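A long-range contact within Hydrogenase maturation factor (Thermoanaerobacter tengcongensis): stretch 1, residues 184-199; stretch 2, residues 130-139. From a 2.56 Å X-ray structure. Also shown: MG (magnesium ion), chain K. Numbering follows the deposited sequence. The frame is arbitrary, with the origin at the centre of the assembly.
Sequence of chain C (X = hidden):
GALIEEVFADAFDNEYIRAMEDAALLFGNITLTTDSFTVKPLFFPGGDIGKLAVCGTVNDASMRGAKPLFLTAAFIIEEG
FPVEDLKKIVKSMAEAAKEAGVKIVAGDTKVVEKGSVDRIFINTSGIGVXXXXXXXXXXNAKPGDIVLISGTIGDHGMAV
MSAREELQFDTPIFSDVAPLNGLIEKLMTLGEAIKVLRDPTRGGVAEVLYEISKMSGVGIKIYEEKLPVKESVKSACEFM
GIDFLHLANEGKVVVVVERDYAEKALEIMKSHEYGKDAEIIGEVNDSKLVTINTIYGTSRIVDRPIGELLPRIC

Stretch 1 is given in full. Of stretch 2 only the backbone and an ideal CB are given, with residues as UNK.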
# COMPACT_ATOMS: atom_id res chain seq x y z
N ILE C 184 8.54 12.11 -26.61
CA ILE C 184 9.65 11.19 -26.83
C ILE C 184 9.64 10.63 -28.26
O ILE C 184 10.69 10.55 -28.92
CB ILE C 184 9.67 10.09 -25.73
CG1 ILE C 184 10.03 10.73 -24.38
CG2 ILE C 184 10.66 8.99 -26.06
CD1 ILE C 184 9.76 9.86 -23.15
N GLU C 185 8.46 10.29 -28.76
CA GLU C 185 8.32 9.84 -30.15
C GLU C 185 8.90 10.85 -31.15
O GLU C 185 9.55 10.46 -32.13
CB GLU C 185 6.84 9.53 -30.47
CG GLU C 185 6.61 8.98 -31.89
CD GLU C 185 5.14 8.70 -32.18
OE1 GLU C 185 4.64 7.60 -31.83
OE2 GLU C 185 4.48 9.59 -32.77
N LYS C 186 8.68 12.14 -30.91
CA LYS C 186 9.21 13.18 -31.80
C LYS C 186 10.71 13.37 -31.62
O LYS C 186 11.40 13.77 -32.55
CB LYS C 186 8.47 14.53 -31.62
CG LYS C 186 7.00 14.50 -32.00
CD LYS C 186 6.32 15.83 -31.70
CE LYS C 186 6.48 16.82 -32.85
NZ LYS C 186 6.29 18.23 -32.40
N LEU C 187 11.21 13.09 -30.42
CA LEU C 187 12.64 13.14 -30.15
C LEU C 187 13.35 11.98 -30.81
O LEU C 187 14.45 12.14 -31.33
CB LEU C 187 12.93 13.15 -28.65
CG LEU C 187 12.91 14.48 -27.90
CD1 LEU C 187 12.91 14.26 -26.39
CD2 LEU C 187 14.07 15.38 -28.31
N MET C 188 12.72 10.81 -30.80
CA MET C 188 13.31 9.60 -31.33
C MET C 188 13.45 9.64 -32.86
O MET C 188 13.97 8.70 -33.47
CB MET C 188 12.56 8.35 -30.86
CG MET C 188 12.69 8.06 -29.34
SD MET C 188 14.32 8.37 -28.57
CE MET C 188 15.37 7.19 -29.43
N THR C 189 12.98 10.73 -33.46
CA THR C 189 13.32 11.08 -34.84
C THR C 189 14.83 11.22 -34.98
O THR C 189 15.39 10.91 -36.03
CB THR C 189 12.66 12.41 -35.25
OG1 THR C 189 11.25 12.26 -35.23
CG2 THR C 189 13.08 12.82 -36.65
N LEU C 190 15.48 11.69 -33.91
CA LEU C 190 16.92 11.90 -33.89
C LEU C 190 17.75 10.61 -33.72
O LEU C 190 18.98 10.66 -33.74
CB LEU C 190 17.31 12.95 -32.84
CG LEU C 190 16.66 14.34 -32.95
CD1 LEU C 190 17.23 15.28 -31.91
CD2 LEU C 190 16.83 14.92 -34.36
N GLY C 191 17.07 9.48 -33.54
CA GLY C 191 17.73 8.18 -33.48
C GLY C 191 18.82 8.07 -32.44
O GLY C 191 18.60 8.38 -31.26
N GLU C 192 20.01 7.66 -32.88
CA GLU C 192 21.15 7.38 -31.99
C GLU C 192 21.74 8.62 -31.33
O GLU C 192 22.46 8.53 -30.34
CB GLU C 192 22.22 6.59 -32.75
CG GLU C 192 23.40 6.12 -31.90
CD GLU C 192 24.11 4.92 -32.49
OE1 GLU C 192 25.26 5.07 -32.99
OE2 GLU C 192 23.49 3.82 -32.46
N ALA C 193 21.43 9.79 -31.88
CA ALA C 193 21.89 11.06 -31.31
C ALA C 193 21.26 11.32 -29.93
O ALA C 193 21.82 12.04 -29.11
CB ALA C 193 21.60 12.22 -32.26
N ILE C 194 20.08 10.73 -29.71
CA ILE C 194 19.47 10.71 -28.39
C ILE C 194 20.18 9.62 -27.59
O ILE C 194 20.12 8.43 -27.92
CB ILE C 194 17.95 10.40 -28.46
CG1 ILE C 194 17.21 11.43 -29.34
CG2 ILE C 194 17.34 10.25 -27.05
CD1 ILE C 194 17.13 12.85 -28.79
N LYS C 195 20.87 10.04 -26.53
CA LYS C 195 21.71 9.12 -25.77
C LYS C 195 21.09 8.67 -24.46
O LYS C 195 21.12 7.49 -24.14
CB LYS C 195 23.09 9.74 -25.57
CG LYS C 195 23.94 9.68 -26.83
CD LYS C 195 25.09 10.63 -26.73
CE LYS C 195 26.34 10.10 -27.40
NZ LYS C 195 26.96 8.98 -26.63
N VAL C 196 20.50 9.61 -23.72
CA VAL C 196 19.87 9.31 -22.42
C VAL C 196 18.51 9.99 -22.30
O VAL C 196 18.33 11.13 -22.72
CB VAL C 196 20.75 9.75 -21.23
CG1 VAL C 196 20.02 9.50 -19.88
CG2 VAL C 196 22.10 9.06 -21.27
N LEU C 197 17.56 9.26 -21.71
CA LEU C 197 16.25 9.79 -21.41
C LEU C 197 15.86 9.32 -20.02
O LEU C 197 15.88 8.12 -19.75
CB LEU C 197 15.21 9.32 -22.43
CG LEU C 197 15.24 9.88 -23.85
CD1 LEU C 197 14.23 9.15 -24.72
CD2 LEU C 197 14.97 11.37 -23.88
N ARG C 198 15.53 10.26 -19.14
CA ARG C 198 15.01 9.91 -17.81
C ARG C 198 14.12 11.00 -17.24
O ARG C 198 14.43 12.19 -17.33
CB ARG C 198 16.15 9.58 -16.83
CG ARG C 198 15.66 9.16 -15.46
CD ARG C 198 16.74 8.41 -14.68
NE ARG C 198 16.92 7.06 -15.21
CZ ARG C 198 17.78 6.16 -14.72
NH1 ARG C 198 18.55 6.45 -13.67
NH2 ARG C 198 17.86 4.97 -15.29
N ASP C 199 13.00 10.58 -16.67
CA ASP C 199 12.11 11.49 -15.96
C ASP C 199 12.57 11.73 -14.52
O ASP C 199 12.79 10.77 -13.78
CB ASP C 199 10.66 10.99 -16.02
CG ASP C 199 10.49 9.57 -15.51
OD1 ASP C 199 11.47 8.77 -15.53
OD2 ASP C 199 9.35 9.25 -15.10
N UNK C 130 10.62 -0.72 -28.96
CA UNK C 130 11.69 0.20 -29.38
C UNK C 130 11.50 0.70 -30.81
O UNK C 130 11.15 -0.07 -31.71
CB UNK C 130 13.05 -0.49 -29.26
N UNK C 131 11.74 1.99 -31.03
CA UNK C 131 11.82 2.54 -32.38
C UNK C 131 13.05 2.04 -33.13
O UNK C 131 14.02 1.58 -32.52
CB UNK C 131 11.83 4.07 -32.32
N UNK C 132 12.99 2.16 -34.46
CA UNK C 132 13.95 1.57 -35.40
C UNK C 132 15.42 1.60 -34.95
O UNK C 132 16.04 0.55 -34.78
CB UNK C 132 13.84 2.30 -36.74
N UNK C 133 15.97 2.79 -34.74
CA UNK C 133 17.36 2.91 -34.33
C UNK C 133 17.55 3.51 -32.95
O UNK C 133 18.38 4.40 -32.77
CB UNK C 133 18.12 3.76 -35.35
N UNK C 134 16.77 3.05 -31.99
CA UNK C 134 16.83 3.59 -30.65
C UNK C 134 17.93 2.93 -29.85
O UNK C 134 18.10 1.70 -29.89
CB UNK C 134 15.48 3.42 -29.94
N UNK C 135 18.70 3.75 -29.14
CA UNK C 135 19.73 3.27 -28.23
C UNK C 135 19.86 4.24 -27.07
O UNK C 135 20.80 5.03 -27.01
CB UNK C 135 21.07 3.10 -28.95
N UNK C 136 18.91 4.16 -26.15
CA UNK C 136 18.85 5.08 -25.04
C UNK C 136 19.08 4.30 -23.75
O UNK C 136 18.42 3.30 -23.51
CB UNK C 136 17.51 5.82 -25.01
N UNK C 137 20.03 4.78 -22.95
CA UNK C 137 20.46 4.10 -21.72
C UNK C 137 21.19 5.11 -20.84
O UNK C 137 21.88 5.99 -21.37
CB UNK C 137 21.36 2.90 -22.03
N UNK C 138 21.05 5.00 -19.51
CA UNK C 138 21.80 5.87 -18.57
C UNK C 138 23.31 5.72 -18.67
O UNK C 138 24.03 6.49 -18.05
CB UNK C 138 21.37 5.57 -17.13
N UNK C 139 23.77 4.73 -19.43
CA UNK C 139 25.20 4.50 -19.65
C UNK C 139 25.78 5.21 -20.87
O UNK C 139 26.98 5.13 -21.12
CB UNK C 139 25.45 3.00 -19.79
MG MG K . 11.81 6.73 -14.35

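Position 130 has no atom of stretch 1 within 5.5 Å of its ideal CB, so many residues would do; Leu130 makes no contact here.

At 131 the CA-to-CB bond points toward stretch 1, with the ideal CB 4.6 Å from Met188 CB. Off to one side of the methionine, about 8.0 Å from the ideal CB, lies Glu185 OE1, so a long side chain with an apolar body and a donor at its tip would suit: tyrosine, lysine or arginine. Tyr131 (chi1 m) fits: its CD2 lies 3.9 Å from Met188 CG, and its OH donates a hydrogen bond to Glu185 OE1 at 3.2 Å.

Position 132 points sideways into space free of stretch 1, where many residues would do; it is Glu132, without contact.

At 133, phi/psi of -116/47 does not demand glycine, and an ideal CB has room, 4.8 Å from Gly191 CA. Small residues are plausible, larger ones not excluded. Gly133 packs by its backbone, O lying 3.7 Å from Gly191 C.

The ideal CB of 134 is 3.8 Å from Met188 CE, favouring a small apolar group. Ala134 supplies just that methyl.

The CB of 135 points sideways, 4.3 Å from Glu192 OE2, so polar residues are reasonable. Asn135 contributes mainly through its backbone: its N donates to a water (2.8 Å from the water O), which donates to Gly191 O at 2.6 Å and Ile194 O at 2.7 Å.

Position 136 points sideways, but Met188, Ile194 and Leu197 offer apolar surface around it. With phi/psi of -115/128, valine or isoleucine would suit. Val136 uses both methyls: CG2 reaches Met188 CE at 3.6 Å and Ile194 CG2 at 4.0 Å, while CG1 meets Leu197 CB at 3.7 Å.

At 137 the CB points away, so stretch 1 hardly constrains the side chain; the backbone N lies 3.2 Å from Lys195 O, which argues against proline. Ser137 N makes this hydrogen bond at 166°, and Ser137 OG accepts one from the backbone N of 139 at 3.0 Å.

Position 138 places its ideal CB 4.0 Å from Arg198 NH2 and 5.0 Å from Val196 CG1; an aliphatic or aromatic group could cover both. Ile138 does so: CG2 lies over one face of the guanidinium and 4.4 Å from Val196 CG1, and CG1 is 3.4 Å from Arg198 NH2.

Position 139 points away with nothing near; Lys139 makes no contact with stretch 1.

Stretch 2 130-139: LYEGANVSIK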
# COMPACT_ATOMS: atom_id res chain seq x y z
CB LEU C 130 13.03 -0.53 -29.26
CG LEU C 130 14.17 0.17 -28.52
CD1 LEU C 130 13.84 0.36 -27.05
CD2 LEU C 130 15.45 -0.64 -28.65
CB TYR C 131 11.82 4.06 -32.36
CG TYR C 131 10.55 4.64 -31.80
CD1 TYR C 131 9.40 4.74 -32.59
CD2 TYR C 131 10.49 5.08 -30.48
CE1 TYR C 131 8.23 5.27 -32.07
CE2 TYR C 131 9.32 5.61 -29.95
CZ TYR C 131 8.19 5.70 -30.75
OH TYR C 131 7.04 6.22 -30.22
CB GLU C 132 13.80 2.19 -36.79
CG GLU C 132 14.42 1.38 -37.94
CD GLU C 132 14.57 2.20 -39.22
OE1 GLU C 132 14.01 3.32 -39.29
OE2 GLU C 132 15.26 1.73 -40.16
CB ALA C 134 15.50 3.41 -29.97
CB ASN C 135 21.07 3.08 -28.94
CG ASN C 135 22.07 2.28 -28.11
OD1 ASN C 135 22.05 2.30 -26.87
ND2 ASN C 135 22.95 1.57 -28.79
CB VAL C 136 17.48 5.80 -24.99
CG1 VAL C 136 17.54 6.97 -24.05
CG2 VAL C 136 17.08 6.28 -26.38
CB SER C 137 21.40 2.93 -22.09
OG SER C 137 22.38 2.69 -21.10
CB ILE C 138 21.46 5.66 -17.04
CG1 ILE C 138 20.83 4.30 -16.78
CG2 ILE C 138 20.64 6.82 -16.47
CD1 ILE C 138 21.82 3.18 -16.84
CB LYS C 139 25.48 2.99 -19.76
CG LYS C 139 25.65 2.30 -18.42
CD LYS C 139 25.43 0.79 -18.53
CE LYS C 139 23.93 0.46 -18.54
NZ LYS C 139 23.69 -0.95 -18.96
O HOH W 1 18.87 6.54 -29.47
O HOH W 2 23.43 6.70 -28.42
O HOH W 3 12.91 4.88 -13.29
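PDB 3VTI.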